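NDP-rhamnosyltransferase (Saccharopolyspora spinosa, PDB 3UYK) is a glycosyltransferase-type protein of the two-domain GT-B fold. Local coordinates at residues Leu282-Cys287 with Thr303-Pro308; Leu310-Tyr315 with Ile332-Glu337. All coordinates share one frame; numbering follows the deposited sequence.

Interaction 1 of 2, residues Leu282-Cys287 with Thr303-Pro308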
loop_
_atom_site.group_PDB
_atom_site.type_symbol
_atom_site.label_atom_id
_atom_site.label_comp_id
_atom_site.label_asym_id
_atom_site.label_seq_id
_atom_site.Cartn_x
_atom_site.Cartn_y
_atom_site.Cartn_z
ATOM N N LEU A 282 -7.981 -9.329 -9.953
ATOM C CA LEU A 282 -7.667 -10.753 -9.603
ATOM C C LEU A 282 -8.333 -11.821 -10.490
ATOM O O LEU A 282 -7.797 -12.941 -10.588
ATOM C CB LEU A 282 -8.000 -11.050 -8.124
ATOM C CG LEU A 282 -7.177 -10.188 -7.163
ATOM C CD1 LEU A 282 -7.614 -10.450 -5.720
ATOM C CD2 LEU A 282 -5.717 -10.520 -7.247
ATOM N N PHE A 283 -9.393 -11.477 -11.233
ATOM C CA PHE A 283 -10.104 -12.449 -12.017
ATOM C C PHE A 283 -10.493 -11.931 -13.386
ATOM O O PHE A 283 -11.068 -12.690 -14.191
ATOM C CB PHE A 283 -11.406 -12.883 -11.281
ATOM C CG PHE A 283 -12.419 -11.722 -11.055
ATOM C CD1 PHE A 283 -13.345 -11.394 -12.047
ATOM C CD2 PHE A 283 -12.511 -11.048 -9.845
ATOM C CE1 PHE A 283 -14.323 -10.408 -11.847
ATOM C CE2 PHE A 283 -13.470 -10.026 -9.633
ATOM C CZ PHE A 283 -14.399 -9.710 -10.646
ATOM N N LEU A 284 -10.234 -10.651 -13.674
ATOM C CA LEU A 284 -10.826 -10.085 -14.886
ATOM C C LEU A 284 -10.239 -10.710 -16.183
ATOM O O LEU A 284 -10.949 -10.804 -17.145
ATOM C CB LEU A 284 -10.786 -8.552 -14.845
ATOM C CG LEU A 284 -11.855 -7.865 -15.716
ATOM C CD1 LEU A 284 -13.317 -8.038 -15.211
ATOM C CD2 LEU A 284 -11.508 -6.344 -15.773
ATOM N N ARG A 285 -9.017 -11.266 -16.149
ATOM C CA ARG A 285 -8.495 -12.009 -17.286
ATOM C C ARG A 285 -9.350 -13.234 -17.694
ATOM O O ARG A 285 -9.314 -13.680 -18.873
ATOM C CB ARG A 285 -7.063 -12.492 -16.979
ATOM C CG ARG A 285 -6.062 -11.345 -17.039
ATOM C CD ARG A 285 -4.685 -11.925 -16.680
ATOM N NE ARG A 285 -3.727 -10.873 -16.351
ATOM C CZ ARG A 285 -3.663 -10.254 -15.175
ATOM N NH1 ARG A 285 -4.534 -10.543 -14.211
ATOM N NH2 ARG A 285 -2.732 -9.301 -14.969
ATOM N N THR A 286 -10.168 -13.734 -16.785
ATOM C CA THR A 286 -11.080 -14.848 -17.197
ATOM C C THR A 286 -12.458 -14.373 -17.775
ATOM O O THR A 286 -13.372 -15.216 -18.039
ATOM C CB THR A 286 -11.453 -15.767 -16.039
ATOM O OG1 THR A 286 -12.275 -15.086 -15.061
ATOM C CG2 THR A 286 -10.190 -16.303 -15.401
ATOM N N CYS A 287 -12.647 -13.099 -17.944
ATOM C CA CYS A 287 -13.929 -12.576 -18.443
ATOM C C CYS A 287 -13.831 -12.118 -19.881
ATOM O O CYS A 287 -12.787 -11.574 -20.323
ATOM C CB CYS A 287 -14.315 -11.349 -17.642
ATOM S SG CYS A 287 -14.649 -11.740 -15.880
ATOM N N THR A 303 -9.358 -2.338 -19.752
ATOM C CA THR A 303 -8.620 -1.885 -20.968
ATOM C C THR A 303 -7.188 -2.435 -20.943
ATOM O O THR A 303 -6.740 -3.056 -21.957
ATOM C CB THR A 303 -8.636 -0.381 -21.112
ATOM O OG1 THR A 303 -9.996 -0.001 -21.331
ATOM C CG2 THR A 303 -7.866 -0.021 -22.426
ATOM N N ARG A 304 -6.512 -2.289 -19.809
ATOM C CA ARG A 304 -5.109 -2.751 -19.646
ATOM C C ARG A 304 -5.032 -4.242 -19.927
ATOM O O ARG A 304 -4.047 -4.777 -20.532
ATOM C CB ARG A 304 -4.567 -2.331 -18.251
ATOM C CG ARG A 304 -3.251 -3.013 -17.864
ATOM C CD ARG A 304 -2.067 -2.545 -18.698
ATOM N NE ARG A 304 -0.833 -3.327 -18.314
ATOM C CZ ARG A 304 -0.471 -4.546 -18.767
ATOM N NH1 ARG A 304 -1.194 -5.229 -19.666
ATOM N NH2 ARG A 304 0.668 -5.107 -18.307
ATOM N N LEU A 305 -6.077 -4.980 -19.522
ATOM C CA LEU A 305 -6.119 -6.415 -19.703
ATOM C C LEU A 305 -6.689 -6.884 -21.084
ATOM O O LEU A 305 -6.790 -8.078 -21.352
ATOM C CB LEU A 305 -6.912 -7.008 -18.473
ATOM C CG LEU A 305 -6.201 -6.972 -17.116
ATOM C CD1 LEU A 305 -7.207 -7.550 -16.081
ATOM C CD2 LEU A 305 -4.862 -7.726 -17.232
ATOM N N GLY A 306 -7.078 -5.943 -21.975
ATOM C CA GLY A 306 -7.597 -6.234 -23.299
ATOM C C GLY A 306 -9.011 -6.809 -23.262
ATOM O O GLY A 306 -9.383 -7.541 -24.157
ATOM N N ILE A 307 -9.815 -6.346 -22.294
ATOM C CA ILE A 307 -11.186 -6.834 -22.097
ATOM C C ILE A 307 -12.135 -5.705 -22.546
ATOM O O ILE A 307 -12.114 -4.617 -21.997
ATOM C CB ILE A 307 -11.485 -7.213 -20.629
ATOM C CG1 ILE A 307 -10.452 -8.173 -20.042
ATOM C CG2 ILE A 307 -12.882 -7.876 -20.526
ATOM C CD1 ILE A 307 -10.135 -9.382 -20.904
ATOM N N PRO A 308 -12.956 -5.988 -23.544
ATOM C CA PRO A 308 -13.844 -4.946 -24.037
ATOM C C PRO A 308 -14.970 -4.631 -23.039
ATOM O O PRO A 308 -15.268 -5.452 -22.111
ATOM C CB PRO A 308 -14.423 -5.519 -25.327
ATOM C CG PRO A 308 -14.316 -6.978 -25.195
ATOM C CD PRO A 308 -13.069 -7.226 -24.337
#

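Interaction 2 of 2, residues Leu310-Tyr315 with Ile332-Glu337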
loop_
_atom_site.group_PDB
_atom_site.type_symbol
_atom_site.label_atom_id
_atom_site.label_comp_id
_atom_site.label_asym_id
_atom_site.label_seq_id
_atom_site.Cartn_x
_atom_site.Cartn_y
_atom_site.Cartn_z
ATOM N N LEU A 310 -18.943 -2.805 -22.127
ATOM C CA LEU A 310 -20.188 -2.245 -22.504
ATOM C C LEU A 310 -20.420 -1.159 -21.443
ATOM O O LEU A 310 -20.554 -1.493 -20.236
ATOM C CB LEU A 310 -21.291 -3.328 -22.313
ATOM C CG LEU A 310 -22.722 -2.929 -22.702
ATOM C CD1 LEU A 310 -23.004 -2.073 -23.908
ATOM C CD2 LEU A 310 -23.496 -4.238 -22.965
ATOM N N VAL A 311 -20.489 0.091 -21.853
ATOM C CA VAL A 311 -20.429 1.213 -20.899
ATOM C C VAL A 311 -21.821 1.877 -20.788
ATOM O O VAL A 311 -22.480 2.143 -21.803
ATOM C CB VAL A 311 -19.320 2.257 -21.250
ATOM C CG1 VAL A 311 -19.101 3.178 -19.992
ATOM C CG2 VAL A 311 -18.030 1.457 -21.559
ATOM N N LEU A 312 -22.293 2.096 -19.561
ATOM C CA LEU A 312 -23.540 2.767 -19.320
ATOM C C LEU A 312 -23.167 4.064 -18.596
ATOM O O LEU A 312 -23.306 4.186 -17.401
ATOM C CB LEU A 312 -24.440 1.882 -18.404
ATOM C CG LEU A 312 -25.070 0.622 -19.003
ATOM C CD1 LEU A 312 -24.022 -0.467 -19.249
ATOM C CD2 LEU A 312 -26.069 0.146 -17.911
ATOM N N PRO A 313 -22.690 5.086 -19.331
ATOM C CA PRO A 313 -22.218 6.281 -18.626
ATOM C C PRO A 313 -23.356 6.998 -17.875
ATOM O O PRO A 313 -24.538 6.950 -18.309
ATOM C CB PRO A 313 -21.804 7.226 -19.778
ATOM C CG PRO A 313 -22.625 6.717 -21.028
ATOM C CD PRO A 313 -22.584 5.200 -20.814
ATOM N N GLN A 314 -22.971 7.624 -16.782
ATOM C CA GLN A 314 -23.900 8.340 -15.891
ATOM C C GLN A 314 -23.645 9.808 -15.648
ATOM O O GLN A 314 -24.584 10.617 -15.665
ATOM C CB GLN A 314 -23.990 7.598 -14.548
ATOM C CG GLN A 314 -24.324 6.091 -14.584
ATOM C CD GLN A 314 -25.709 5.757 -15.222
ATOM O OE1 GLN A 314 -25.842 4.766 -15.990
ATOM N NE2 GLN A 314 -26.664 6.586 -14.978
ATOM N N TYR A 315 -22.397 10.167 -15.346
ATOM C CA TYR A 315 -22.110 11.498 -14.941
ATOM C C TYR A 315 -20.622 11.858 -15.272
ATOM O O TYR A 315 -19.769 10.964 -15.680
ATOM C CB TYR A 315 -22.463 11.687 -13.445
ATOM C CG TYR A 315 -21.809 10.801 -12.394
ATOM C CD1 TYR A 315 -20.548 10.274 -12.492
ATOM C CD2 TYR A 315 -22.477 10.596 -11.179
ATOM C CE1 TYR A 315 -19.967 9.495 -11.472
ATOM C CE2 TYR A 315 -21.887 9.887 -10.127
ATOM C CZ TYR A 315 -20.646 9.321 -10.285
ATOM O OH TYR A 315 -20.056 8.611 -9.253
ATOM N N ILE A 332 -18.970 -1.092 -26.461
ATOM C CA ILE A 332 -20.212 -0.390 -26.981
ATOM C C ILE A 332 -20.662 0.561 -25.937
ATOM O O ILE A 332 -20.573 0.275 -24.726
ATOM C CB ILE A 332 -21.308 -1.439 -27.248
ATOM C CG1 ILE A 332 -20.824 -2.343 -28.450
ATOM C CG2 ILE A 332 -22.634 -0.760 -27.625
ATOM C CD1 ILE A 332 -21.782 -3.467 -28.840
ATOM N N CYS A 333 -21.193 1.702 -26.378
ATOM C CA CYS A 333 -21.708 2.698 -25.438
ATOM C C CYS A 333 -23.263 2.708 -25.485
ATOM O O CYS A 333 -23.824 2.687 -26.614
ATOM C CB CYS A 333 -21.194 4.091 -25.861
ATOM S SG CYS A 333 -22.046 5.437 -24.951
ATOM N N LEU A 334 -23.935 2.574 -24.351
ATOM C CA LEU A 334 -25.387 2.938 -24.315
ATOM C C LEU A 334 -25.567 4.362 -23.744
ATOM O O LEU A 334 -25.378 4.577 -22.587
ATOM C CB LEU A 334 -26.154 1.911 -23.422
ATOM C CG LEU A 334 -26.001 0.456 -23.881
ATOM C CD1 LEU A 334 -26.731 -0.488 -22.924
ATOM C CD2 LEU A 334 -26.505 0.256 -25.309
ATOM N N PRO A 335 -25.855 5.344 -24.613
ATOM C CA PRO A 335 -25.368 6.705 -24.253
ATOM C C PRO A 335 -26.317 7.511 -23.356
ATOM O O PRO A 335 -25.940 8.553 -22.888
ATOM C CB PRO A 335 -25.266 7.409 -25.594
ATOM C CG PRO A 335 -26.233 6.710 -26.505
ATOM C CD PRO A 335 -26.069 5.239 -26.088
ATOM N N ASP A 336 -27.514 7.015 -23.171
ATOM C CA ASP A 336 -28.553 7.820 -22.465
ATOM C C ASP A 336 -29.590 6.813 -21.889
ATOM O O ASP A 336 -29.423 5.579 -21.998
ATOM C CB ASP A 336 -29.193 8.843 -23.396
ATOM C CG ASP A 336 -29.715 8.205 -24.673
ATOM O OD1 ASP A 336 -30.103 7.037 -24.652
ATOM O OD2 ASP A 336 -29.800 8.913 -25.675
ATOM N N GLU A 337 -30.624 7.339 -21.211
ATOM C CA GLU A 337 -31.473 6.462 -20.448
ATOM C C GLU A 337 -32.351 5.626 -21.402
ATOM O O GLU A 337 -32.621 4.484 -21.077
ATOM C CB GLU A 337 -32.356 7.284 -19.495
ATOM C CG GLU A 337 -33.064 6.346 -18.529
ATOM C CD GLU A 337 -34.231 6.978 -17.794
ATOM O OE1 GLU A 337 -34.887 7.839 -18.391
ATOM O OE2 GLU A 337 -34.414 6.629 -16.604
#

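Interaction 1 of 2, residues Leu282-Cys287 with Thr303-Pro308
A mostly van der Waals contact, without a hydrogen bond across it, joins L284, R285 and the carbonyl oxygen of C287, in the loop that leads into strand 289-292, to L305 and I307, at the C-terminal end of helix 296-304 and the turn beyond it, in the C-terminal Rossmann-like domain of this GT-B protein. The helix ends in a Schellman motif: G306 leaves helical geometry with positive phi, and the chain turns so that L305 and I307 both direct their CB atoms at the 282-287 loop. The two branches of L305 divide the work. CD1 lies against L284 CB at 3.9 Å, while CD2 sits over one face of the R285 guanidinium, 3.2 Å above its plane and offset toward the rim, with NE at 3.5 Å from L305 CD2. R285 and L305 cross at about a right angle. An extended chain from CG to NE (chi2 178°, chi3 -164°) takes the arginine past the leucine, and its NH2 forms a salt bridge with E31 of the second subunit, so the leucine borders a group engaged in the dimer. The loop is itself tied by T286, whose OG1 and N both donate to F283 O; OG1 lies in the carbonyl plane at 2.8 Å from F283 O and also bonds R220 of strand 219-224. Deeper in, I307 reaches backbone oxygens: its CD1 lies 3.5 Å from C287 O, and its CG1 is 3.9 Å from L284 O.

Interaction 2 of 2, residues Leu310-Tyr315 with Ile332-Glu337
The puckered pyrrolidine ring of P313 meets the 332-337 segment through its CG and CD corner, with C333 SG 4.2 Å from P313 CG and L334 O 3.4 Å from P313 CD; on the helix side, F319 and Q318 of helix 318-327 also touch the ring. This ring lies just past the paired ends of strands 309-311 and 331-333, neighbouring parallel strands of a beta-alpha-beta unit whose crossover is helix 318-327. Two nearly linear backbone bonds hold the pair: V311 N donates to I332 O at 2.9 Å, and V311 O accepts from L334 N at 3.0 Å, so V311 bonds to the residues flanking C333. V311 and C333 share the sheet face covered by A322 of the crossover helix. L310 and I332 occupy the other face, where helix 343-354 packs on L310 through F346 and I350. Beyond the strands, Q340 NE2 donates to both P313 O and L334 O, bridging the two segments as they diverge. With CG anti to the backbone N (chi1 -179°), L310 swings its CD1 toward the neighbouring strand, where that one methyl touches I332 CB at 3.8 Å and L334 CG at 3.9 Å.

Overall arrangement
Interactions 1 and 2 follow each other along the chain within the C-terminal domain, their centres about 19 Å apart. After P308 only Q309 intervenes before 310-315, which opens with the end of strand 309-311, so the chain that closes interaction 1 supplies the first strand of interaction 2. Strand 289-292 connects them: the 282-287 loop leads into it, V290 touches L284 and I307, and its backbone bonds P308, L310 and L312. Beyond this the two contacts do not touch each other. They differ in character, interaction 1 being side-chain packing bordering the second subunit and interaction 2 a backbone-paired strand edge that no other protein chain of the assembly touches.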